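Local coordinates for hypothetical protein (Staphylococcus aureus subsp. aureus, PDB 1QYI) that is of unknown function but carries a haloacid dehalogenase-like hydrolase domain and may therefore act on phosphorylated substrates, at residues E183-S188 with Y209-L214; E16-V21 with E179-W184; L190-D193 with I198-T201. All coordinates share one frame; numbering follows the deposited sequence.

Overall arrangement
Helix 172-195 takes part in all three contacts. In contact 2 it packs against helix 16-31, in contact 1 it meets the loop 209-214, and in contact 3 its last turns meet the loop that follows. The centres of contacts 1 and 2 lie about 8 Å apart, each about 14 Å from that of contact 3. In sequence, contact 2 is complete before contact 3 begins, and contact 3 falls between the two segments of contact 1. The mostly helical region holding these contacts runs in the chain between strands 3-6 and 233-237 of the parallel sheet, consistent with a cap on a HAD-type core; contacts 1 and 2 are buried, contact 3 superficial.

Contact 1 of 3, residues E183-S188 with Y209-L214; sequences EWYLGS and YQEIIL
With CG anti to the backbone N in both Tyr185 (chi1 -158°) and Glu211, the two side chains reach each other although neither beta carbon points straight across. Glu211 then bends at chi2 (80°), which turns its carboxylate to the phenol. Tyr185 OH stands 2.9 Å from Glu211 OE1 and equally 2.9 Å from Glu211 OE2, so the hydroxyl is equidistant from the two oxygens. The side chains cross at about a right angle, with ring and carboxylate planes 41° apart. Tyrosine suits this place because its rigid side chain carries a hydroxyl from the helix to a buried acid. Both Glu211 oxygens have hydrogen-bond partners elsewhere, and Arg240 adds a weak, long ion pair.

A lighter touch brings Tyr209 CE2 to within 4.5 Å of Leu186 O. Next to it, Gly187 has a positive phi; a beta carbon there would press on the carbonyl O of Leu186, which is why a residue lacking one fits. Beyond it, Ser188 OG donates to Glu183 OE2 at 3.0 Å, on the anti side of the carboxylate.

Residues 209-214 probably lead the chain out of the helical insertion. Backbone bonds of Ile212 with Ser14 and of Leu214 with Phe12 pair this return with the outgoing chain, consistent with the flap of HAD-family enzymes, into which C1 caps are inserted.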
loop_
_atom_site.group_PDB
_atom_site.type_symbol
_atom_site.label_atom_id
_atom_site.label_comp_id
_atom_site.label_asym_id
_atom_site.label_seq_id
_atom_site.Cartn_x
_atom_site.Cartn_y
_atom_site.Cartn_z
ATOM N N GLU A 183 -6.717 -10.958 -2.879
ATOM C CA GLU A 183 -7.181 -12.136 -2.161
ATOM C C GLU A 183 -6.137 -12.492 -1.109
ATOM O O GLU A 183 -6.466 -12.861 0.019
ATOM C CB GLU A 183 -7.411 -13.314 -3.106
ATOM C CG GLU A 183 -8.717 -14.004 -2.806
ATOM C CD GLU A 183 -8.944 -15.263 -3.614
ATOM O OE1 GLU A 183 -8.920 -15.187 -4.861
ATOM O OE2 GLU A 183 -9.158 -16.326 -2.995
ATOM N N TRP A 184 -4.873 -12.373 -1.494
ATOM C CA TRP A 184 -3.768 -12.633 -0.589
ATOM C C TRP A 184 -3.920 -11.734 0.642
ATOM O O TRP A 184 -3.850 -12.196 1.778
ATOM C CB TRP A 184 -2.451 -12.310 -1.293
ATOM C CG TRP A 184 -1.707 -13.506 -1.849
ATOM C CD1 TRP A 184 -1.045 -13.584 -3.040
ATOM C CD2 TRP A 184 -1.470 -14.747 -1.171
ATOM N NE1 TRP A 184 -0.398 -14.798 -3.137
ATOM C CE2 TRP A 184 -0.633 -15.522 -2.005
ATOM C CE3 TRP A 184 -1.864 -15.266 0.069
ATOM C CZ2 TRP A 184 -0.201 -16.795 -1.649
ATOM C CZ3 TRP A 184 -1.435 -16.530 0.425
ATOM C CH2 TRP A 184 -0.599 -17.280 -0.435
ATOM N N TYR A 185 -4.154 -10.449 0.398
ATOM C CA TYR A 185 -4.290 -9.478 1.470
ATOM C C TYR A 185 -5.604 -9.524 2.248
ATOM O O TYR A 185 -5.603 -9.802 3.449
ATOM C CB TYR A 185 -4.069 -8.071 0.914
ATOM C CG TYR A 185 -3.656 -7.031 1.941
ATOM C CD1 TYR A 185 -4.585 -6.463 2.813
ATOM C CD2 TYR A 185 -2.330 -6.607 2.025
ATOM C CE1 TYR A 185 -4.198 -5.490 3.741
ATOM C CE2 TYR A 185 -1.934 -5.646 2.942
ATOM C CZ TYR A 185 -2.869 -5.089 3.792
ATOM O OH TYR A 185 -2.470 -4.113 4.670
ATOM N N LEU A 186 -6.721 -9.242 1.584
ATOM C CA LEU A 186 -8.018 -9.241 2.266
ATOM C C LEU A 186 -8.483 -10.632 2.665
ATOM O O LEU A 186 -9.246 -10.789 3.620
ATOM C CB LEU A 186 -9.087 -8.605 1.376
ATOM C CG LEU A 186 -8.743 -7.254 0.744
ATOM C CD1 LEU A 186 -9.774 -6.932 -0.322
ATOM C CD2 LEU A 186 -8.683 -6.157 1.807
ATOM N N GLY A 187 -8.015 -11.642 1.943
ATOM C CA GLY A 187 -8.451 -12.995 2.228
ATOM C C GLY A 187 -9.668 -13.273 1.359
ATOM O O GLY A 187 -10.323 -12.343 0.906
ATOM N N SER A 188 -9.972 -14.542 1.121
ATOM C CA SER A 188 -11.099 -14.926 0.280
ATOM C C SER A 188 -12.425 -14.255 0.625
ATOM O O SER A 188 -13.078 -13.675 -0.244
ATOM C CB SER A 188 -11.279 -16.443 0.330
ATOM O OG SER A 188 -10.142 -17.101 -0.215
ATOM N N TYR A 209 -5.074 -9.583 8.665
ATOM C CA TYR A 209 -5.200 -9.989 10.056
ATOM C C TYR A 209 -3.839 -10.233 10.712
ATOM O O TYR A 209 -3.761 -10.419 11.918
ATOM C CB TYR A 209 -6.049 -11.252 10.145
ATOM C CG TYR A 209 -7.459 -11.062 9.676
ATOM C CD1 TYR A 209 -8.405 -10.428 10.478
ATOM C CD2 TYR A 209 -7.869 -11.571 8.444
ATOM C CE1 TYR A 209 -9.734 -10.324 10.065
ATOM C CE2 TYR A 209 -9.187 -11.465 8.022
ATOM C CZ TYR A 209 -10.119 -10.846 8.837
ATOM O OH TYR A 209 -11.441 -10.774 8.429
ATOM N N GLN A 210 -2.770 -10.236 9.924
ATOM C CA GLN A 210 -1.441 -10.456 10.484
ATOM C C GLN A 210 -0.573 -9.269 10.131
ATOM O O GLN A 210 0.575 -9.418 9.709
ATOM C CB GLN A 210 -0.809 -11.728 9.919
ATOM C CG GLN A 210 -1.790 -12.874 9.782
ATOM C CD GLN A 210 -1.113 -14.188 9.498
ATOM O OE1 GLN A 210 -1.766 -15.161 9.135
ATOM N NE2 GLN A 210 0.203 -14.233 9.681
ATOM N N GLU A 211 -1.141 -8.081 10.304
ATOM C CA GLU A 211 -0.459 -6.834 9.999
ATOM C C GLU A 211 0.723 -6.627 10.962
ATOM O O GLU A 211 0.671 -6.999 12.138
ATOM C CB GLU A 211 -1.471 -5.684 10.098
ATOM C CG GLU A 211 -1.142 -4.443 9.274
ATOM C CD GLU A 211 -1.506 -4.570 7.789
ATOM O OE1 GLU A 211 -2.671 -4.870 7.465
ATOM O OE2 GLU A 211 -0.626 -4.352 6.935
ATOM N N ILE A 212 1.796 -6.049 10.432
ATOM C CA ILE A 212 3.014 -5.766 11.188
ATOM C C ILE A 212 2.800 -4.594 12.160
ATOM O O ILE A 212 2.568 -3.458 11.751
ATOM C CB ILE A 212 4.191 -5.432 10.237
ATOM C CG1 ILE A 212 3.747 -5.517 8.776
ATOM C CG2 ILE A 212 5.304 -6.437 10.433
ATOM C CD1 ILE A 212 2.625 -4.539 8.347
ATOM N N ILE A 213 2.888 -4.879 13.453
ATOM C CA ILE A 213 2.683 -3.854 14.453
ATOM C C ILE A 213 3.959 -3.042 14.658
ATOM O O ILE A 213 5.068 -3.576 14.566
ATOM C CB ILE A 213 2.277 -4.471 15.811
ATOM C CG1 ILE A 213 1.467 -5.760 15.610
ATOM C CG2 ILE A 213 1.520 -3.439 16.627
ATOM C CD1 ILE A 213 0.110 -5.583 14.949
ATOM N N LEU A 214 3.804 -1.751 14.939
ATOM C CA LEU A 214 4.962 -0.897 15.168
ATOM C C LEU A 214 5.232 -0.823 16.669
ATOM O O LEU A 214 6.386 -0.812 17.101
ATOM C CB LEU A 214 4.726 0.500 14.585
ATOM C CG LEU A 214 4.787 0.677 13.060
ATOM C CD1 LEU A 214 4.129 1.996 12.703
ATOM C CD2 LEU A 214 6.228 0.642 12.549
#

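Contact 2 of 3, residues E16-V21 with E179-W184; sequences ERCFDV and EVYQEW
Apolar packing centres on Val21, whose CG1 lies anti to the backbone N (chi1 178°) and is thereby aimed at the gap between Tyr181 and Trp184. This methyl makes a CH-pi contact with Tyr181, 3.7 Å from the ring centroid to Val21 CG1 and 27° off the ring normal, displaced toward the rim. On its other flank Val21 CG1 comes within 3.3 Å of Trp184 CB, a tight fit for which a short beta-branched side chain is well suited. The axes of the two short helical segments approach to 10.3 Å, with 129° between their N-to-C directions.

Contacts with polar atoms are looser. Tyr181 OH lies 3.6 Å from both CB and SG of Cys18, a small residue that lets the end of the phenol come close to the helix. Cys18 O sits at the ring edge, 3.6 Å from Tyr181 CE2.

Within helix 16-31, Arg17 grips Asp20 side-on in a salt bridge, NE and NH2 converging on OD2, with NH2 to OD2 at 2.9 Å. Asp20 OD1 pairs outside it with Arg56, and Arg17 NH1 hydrogen-bonds to Gln210 O.

No hydrogen bond spans the two segments: the charged groups find partners to the side, so the joint between the helices is apolar in character.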
loop_
_atom_site.group_PDB
_atom_site.type_symbol
_atom_site.label_atom_id
_atom_site.label_comp_id
_atom_site.label_asym_id
_atom_site.label_seq_id
_atom_site.Cartn_x
_atom_site.Cartn_y
_atom_site.Cartn_z
ATOM N N GLU A 16 5.044 -2.905 5.529
ATOM C CA GLU A 16 5.833 -4.087 5.173
ATOM C C GLU A 16 5.043 -5.239 4.563
ATOM O O GLU A 16 5.433 -5.792 3.531
ATOM C CB GLU A 16 6.581 -4.606 6.406
ATOM C CG GLU A 16 7.720 -3.704 6.868
ATOM C CD GLU A 16 8.789 -3.533 5.799
ATOM O OE1 GLU A 16 9.335 -4.551 5.317
ATOM O OE2 GLU A 16 9.089 -2.377 5.449
ATOM N N ARG A 17 3.941 -5.608 5.212
ATOM C CA ARG A 17 3.104 -6.705 4.750
ATOM C C ARG A 17 2.689 -6.493 3.295
ATOM O O ARG A 17 2.525 -7.456 2.551
ATOM C CB ARG A 17 1.862 -6.826 5.634
ATOM C CG ARG A 17 1.411 -8.255 5.893
ATOM C CD ARG A 17 2.112 -8.869 7.105
ATOM N NE ARG A 17 3.157 -9.825 6.740
ATOM C CZ ARG A 17 3.548 -10.842 7.514
ATOM N NH1 ARG A 17 2.987 -11.044 8.695
ATOM N NH2 ARG A 17 4.501 -11.667 7.106
ATOM N N CYS A 18 2.511 -5.233 2.896
ATOM C CA CYS A 18 2.130 -4.939 1.522
ATOM C C CYS A 18 3.218 -5.474 0.602
ATOM O O CYS A 18 2.931 -6.197 -0.359
ATOM C CB CYS A 18 1.958 -3.430 1.305
ATOM S SG CYS A 18 0.412 -2.731 1.975
ATOM N N PHE A 19 4.467 -5.133 0.907
ATOM C CA PHE A 19 5.601 -5.588 0.105
ATOM C C PHE A 19 5.688 -7.123 0.152
ATOM O O PHE A 19 6.112 -7.762 -0.820
ATOM C CB PHE A 19 6.894 -4.950 0.626
ATOM C CG PHE A 19 6.791 -3.459 0.843
ATOM C CD1 PHE A 19 6.235 -2.631 -0.135
ATOM C CD2 PHE A 19 7.252 -2.881 2.022
ATOM C CE1 PHE A 19 6.142 -1.257 0.060
ATOM C CE2 PHE A 19 7.162 -1.507 2.226
ATOM C CZ PHE A 19 6.605 -0.690 1.241
ATOM N N ASP A 20 5.286 -7.702 1.283
ATOM C CA ASP A 20 5.270 -9.150 1.456
ATOM C C ASP A 20 4.252 -9.719 0.470
ATOM O O ASP A 20 4.593 -10.512 -0.405
ATOM C CB ASP A 20 4.815 -9.528 2.872
ATOM C CG ASP A 20 5.941 -9.559 3.873
ATOM O OD1 ASP A 20 7.056 -9.046 3.591
ATOM O OD2 ASP A 20 5.689 -10.101 4.971
ATOM N N VAL A 21 2.994 -9.315 0.617
ATOM C CA VAL A 21 1.957 -9.819 -0.269
ATOM C C VAL A 21 2.379 -9.561 -1.713
ATOM O O VAL A 21 2.230 -10.432 -2.568
ATOM C CB VAL A 21 0.591 -9.174 0.009
ATOM C CG1 VAL A 21 -0.439 -9.708 -0.970
ATOM C CG2 VAL A 21 0.166 -9.492 1.439
ATOM N N GLU A 179 -5.844 -8.986 -8.693
ATOM C CA GLU A 179 -6.861 -9.768 -7.978
ATOM C C GLU A 179 -6.188 -10.776 -7.059
ATOM O O GLU A 179 -6.674 -11.056 -5.960
ATOM C CB GLU A 179 -7.801 -10.501 -8.951
ATOM C CG GLU A 179 -8.585 -9.563 -9.844
ATOM C CD GLU A 179 -9.666 -10.251 -10.653
ATOM O OE1 GLU A 179 -9.534 -11.448 -10.983
ATOM O OE2 GLU A 179 -10.657 -9.580 -10.988
ATOM N N VAL A 180 -5.055 -11.303 -7.513
ATOM C CA VAL A 180 -4.310 -12.285 -6.741
ATOM C C VAL A 180 -3.780 -11.640 -5.476
ATOM O O VAL A 180 -3.756 -12.260 -4.414
ATOM C CB VAL A 180 -3.109 -12.846 -7.531
ATOM C CG1 VAL A 180 -2.416 -13.919 -6.716
ATOM C CG2 VAL A 180 -3.573 -13.403 -8.869
ATOM N N TYR A 181 -3.351 -10.391 -5.593
ATOM C CA TYR A 181 -2.815 -9.678 -4.439
ATOM C C TYR A 181 -3.909 -9.376 -3.405
ATOM O O TYR A 181 -3.722 -9.556 -2.188
ATOM C CB TYR A 181 -2.149 -8.379 -4.902
ATOM C CG TYR A 181 -1.731 -7.458 -3.782
ATOM C CD1 TYR A 181 -2.670 -6.648 -3.133
ATOM C CD2 TYR A 181 -0.394 -7.369 -3.383
ATOM C CE1 TYR A 181 -2.294 -5.775 -2.130
ATOM C CE2 TYR A 181 -0.008 -6.498 -2.377
ATOM C CZ TYR A 181 -0.964 -5.705 -1.757
ATOM O OH TYR A 181 -0.598 -4.836 -0.760
ATOM N N GLN A 182 -5.058 -8.931 -3.910
ATOM C CA GLN A 182 -6.181 -8.583 -3.056
ATOM C C GLN A 182 -6.691 -9.782 -2.260
ATOM O O GLN A 182 -7.051 -9.646 -1.087
ATOM C CB GLN A 182 -7.303 -7.951 -3.897
ATOM C CG GLN A 182 -6.945 -6.564 -4.434
ATOM C CD GLN A 182 -6.804 -5.519 -3.333
ATOM O OE1 GLN A 182 -7.798 -4.958 -2.876
ATOM N NE2 GLN A 182 -5.570 -5.270 -2.888
ATOM N N GLU A 183 -6.717 -10.958 -2.879
ATOM C CA GLU A 183 -7.181 -12.136 -2.161
ATOM C C GLU A 183 -6.137 -12.492 -1.109
ATOM O O GLU A 183 -6.466 -12.861 0.019
ATOM C CB GLU A 183 -7.411 -13.314 -3.106
ATOM C CG GLU A 183 -8.717 -14.004 -2.806
ATOM C CD GLU A 183 -8.944 -15.263 -3.614
ATOM O OE1 GLU A 183 -8.920 -15.187 -4.861
ATOM O OE2 GLU A 183 -9.158 -16.326 -2.995
ATOM N N TRP A 184 -4.873 -12.373 -1.494
ATOM C CA TRP A 184 -3.768 -12.633 -0.589
ATOM C C TRP A 184 -3.920 -11.734 0.642
ATOM O O TRP A 184 -3.850 -12.196 1.778
ATOM C CB TRP A 184 -2.451 -12.310 -1.293
ATOM C CG TRP A 184 -1.707 -13.506 -1.849
ATOM C CD1 TRP A 184 -1.045 -13.584 -3.040
ATOM C CD2 TRP A 184 -1.470 -14.747 -1.171
ATOM N NE1 TRP A 184 -0.398 -14.798 -3.137
ATOM C CE2 TRP A 184 -0.633 -15.522 -2.005
ATOM C CE3 TRP A 184 -1.864 -15.266 0.069
ATOM C CZ2 TRP A 184 -0.201 -16.795 -1.649
ATOM C CZ3 TRP A 184 -1.435 -16.530 0.425
ATOM C CH2 TRP A 184 -0.599 -17.280 -0.435
#

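Contact 3 of 3, residues L190-D193 with I198-T201; sequences LYED and IART
A chain reversal follows helix 172-195, and here Glu192 and Tyr191, from the last turns of the helix, meet residues 198-200 of the loop coming back. Glu192 OE2 accepts the backbone N-H of Ala199 at 2.7 Å in a nearly straight bond (N-H...O 167°). The donor comes to the anti side of the carboxylate, somewhat out of its plane. CG of Glu192 lies anti to its carbonyl carbon (chi1 -48°), and from there the extended chain spans the gap; a glutamate has the length for this. The same oxygen lies 3.2 Å from Ile198 CA and 3.6 Å from Ala199 CB, so the small alanine fits close beside the acid.

Within the mostly helical insertion, which is probably a HAD cap, this reversal lies at the surface and turns the loop back along its own helix; the centre of the contact lies about 19 Å from the centre of the chain. About two turns earlier in that helix, Glu183 receives the backbone N-H groups of Arg200 and Thr201, one on each carboxylate oxygen.

Tyr191, buried and pointing toward the loop, places its ring edge by the carbonyl of Ile198, with CE2 3.6 Å from Ile198 O. Its CD2 is 4.0 Å from Ala199 CA, an oblique approach that the small Ala199 permits. The phenol end lies near Arg200, with Tyr191 OH 4.0 Å from Arg200 NH1 and ring and guanidinium planes 61° apart. The stronger partners of that guanidinium are acids: Glu112 pairs with NE and Glu179 with NH1, the extended side chain of Arg200 carrying its charge to both.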
loop_
_atom_site.group_PDB
_atom_site.type_symbol
_atom_site.label_atom_id
_atom_site.label_comp_id
_atom_site.label_asym_id
_atom_site.label_seq_id
_atom_site.Cartn_x
_atom_site.Cartn_y
_atom_site.Cartn_z
ATOM N N LEU A 190 -13.301 -11.482 2.609
ATOM C CA LEU A 190 -13.286 -10.032 2.431
ATOM C C LEU A 190 -13.054 -9.662 0.951
ATOM O O LEU A 190 -13.475 -8.598 0.481
ATOM C CB LEU A 190 -12.188 -9.427 3.319
ATOM C CG LEU A 190 -12.467 -8.487 4.510
ATOM C CD1 LEU A 190 -13.795 -8.803 5.178
ATOM C CD2 LEU A 190 -11.313 -8.598 5.508
ATOM N N TYR A 191 -12.372 -10.540 0.221
ATOM C CA TYR A 191 -12.126 -10.302 -1.191
ATOM C C TYR A 191 -13.458 -10.190 -1.920
ATOM O O TYR A 191 -13.708 -9.194 -2.590
ATOM C CB TYR A 191 -11.329 -11.448 -1.804
ATOM C CG TYR A 191 -11.143 -11.324 -3.300
ATOM C CD1 TYR A 191 -10.186 -10.454 -3.837
ATOM C CD2 TYR A 191 -11.900 -12.091 -4.175
ATOM C CE1 TYR A 191 -9.984 -10.359 -5.216
ATOM C CE2 TYR A 191 -11.715 -12.007 -5.546
ATOM C CZ TYR A 191 -10.751 -11.145 -6.068
ATOM O OH TYR A 191 -10.533 -11.113 -7.429
ATOM N N GLU A 192 -14.303 -11.212 -1.778
ATOM C CA GLU A 192 -15.609 -11.249 -2.436
ATOM C C GLU A 192 -16.465 -10.040 -2.058
ATOM O O GLU A 192 -17.081 -9.414 -2.921
ATOM C CB GLU A 192 -16.361 -12.564 -2.103
ATOM C CG GLU A 192 -15.511 -13.847 -2.269
ATOM C CD GLU A 192 -16.317 -15.136 -2.461
ATOM O OE1 GLU A 192 -17.129 -15.517 -1.582
ATOM O OE2 GLU A 192 -16.117 -15.796 -3.502
ATOM N N ASP A 193 -16.487 -9.686 -0.778
ATOM C CA ASP A 193 -17.296 -8.552 -0.344
ATOM C C ASP A 193 -16.768 -7.176 -0.762
ATOM O O ASP A 193 -17.553 -6.269 -1.025
ATOM C CB ASP A 193 -17.478 -8.569 1.169
ATOM C CG ASP A 193 -18.633 -7.697 1.610
ATOM O OD1 ASP A 193 -19.756 -7.897 1.078
ATOM O OD2 ASP A 193 -18.426 -6.816 2.480
ATOM N N ILE A 198 -15.720 -13.476 -7.129
ATOM C CA ILE A 198 -15.653 -14.798 -6.515
ATOM C C ILE A 198 -14.190 -15.125 -6.247
ATOM O O ILE A 198 -13.319 -14.868 -7.086
ATOM C CB ILE A 198 -16.296 -15.884 -7.447
ATOM C CG1 ILE A 198 -17.813 -15.674 -7.526
ATOM C CG2 ILE A 198 -16.071 -17.279 -6.903
ATOM C CD1 ILE A 198 -18.219 -14.421 -8.263
ATOM N N ALA A 199 -13.933 -15.674 -5.062
ATOM C CA ALA A 199 -12.590 -16.028 -4.635
ATOM C C ALA A 199 -12.026 -17.189 -5.424
ATOM O O ALA A 199 -12.741 -18.130 -5.783
ATOM C CB ALA A 199 -12.589 -16.367 -3.160
ATOM N N ARG A 200 -10.730 -17.117 -5.688
ATOM C CA ARG A 200 -10.055 -18.163 -6.429
ATOM C C ARG A 200 -9.727 -19.336 -5.521
ATOM O O ARG A 200 -9.838 -20.484 -5.933
ATOM C CB ARG A 200 -8.773 -17.617 -7.051
ATOM C CG ARG A 200 -9.018 -16.682 -8.197
ATOM C CD ARG A 200 -7.787 -16.558 -9.071
ATOM N NE ARG A 200 -8.139 -15.979 -10.367
ATOM C CZ ARG A 200 -8.459 -14.704 -10.553
ATOM N NH1 ARG A 200 -8.456 -13.866 -9.529
ATOM N NH2 ARG A 200 -8.821 -14.280 -11.755
ATOM N N THR A 201 -9.337 -19.045 -4.284
ATOM C CA THR A 201 -8.966 -20.087 -3.328
ATOM C C THR A 201 -9.942 -20.178 -2.151
ATOM O O THR A 201 -10.960 -19.485 -2.111
ATOM C CB THR A 201 -7.548 -19.822 -2.750
ATOM O OG1 THR A 201 -7.579 -18.671 -1.887
ATOM C CG2 THR A 201 -6.555 -19.563 -3.881
#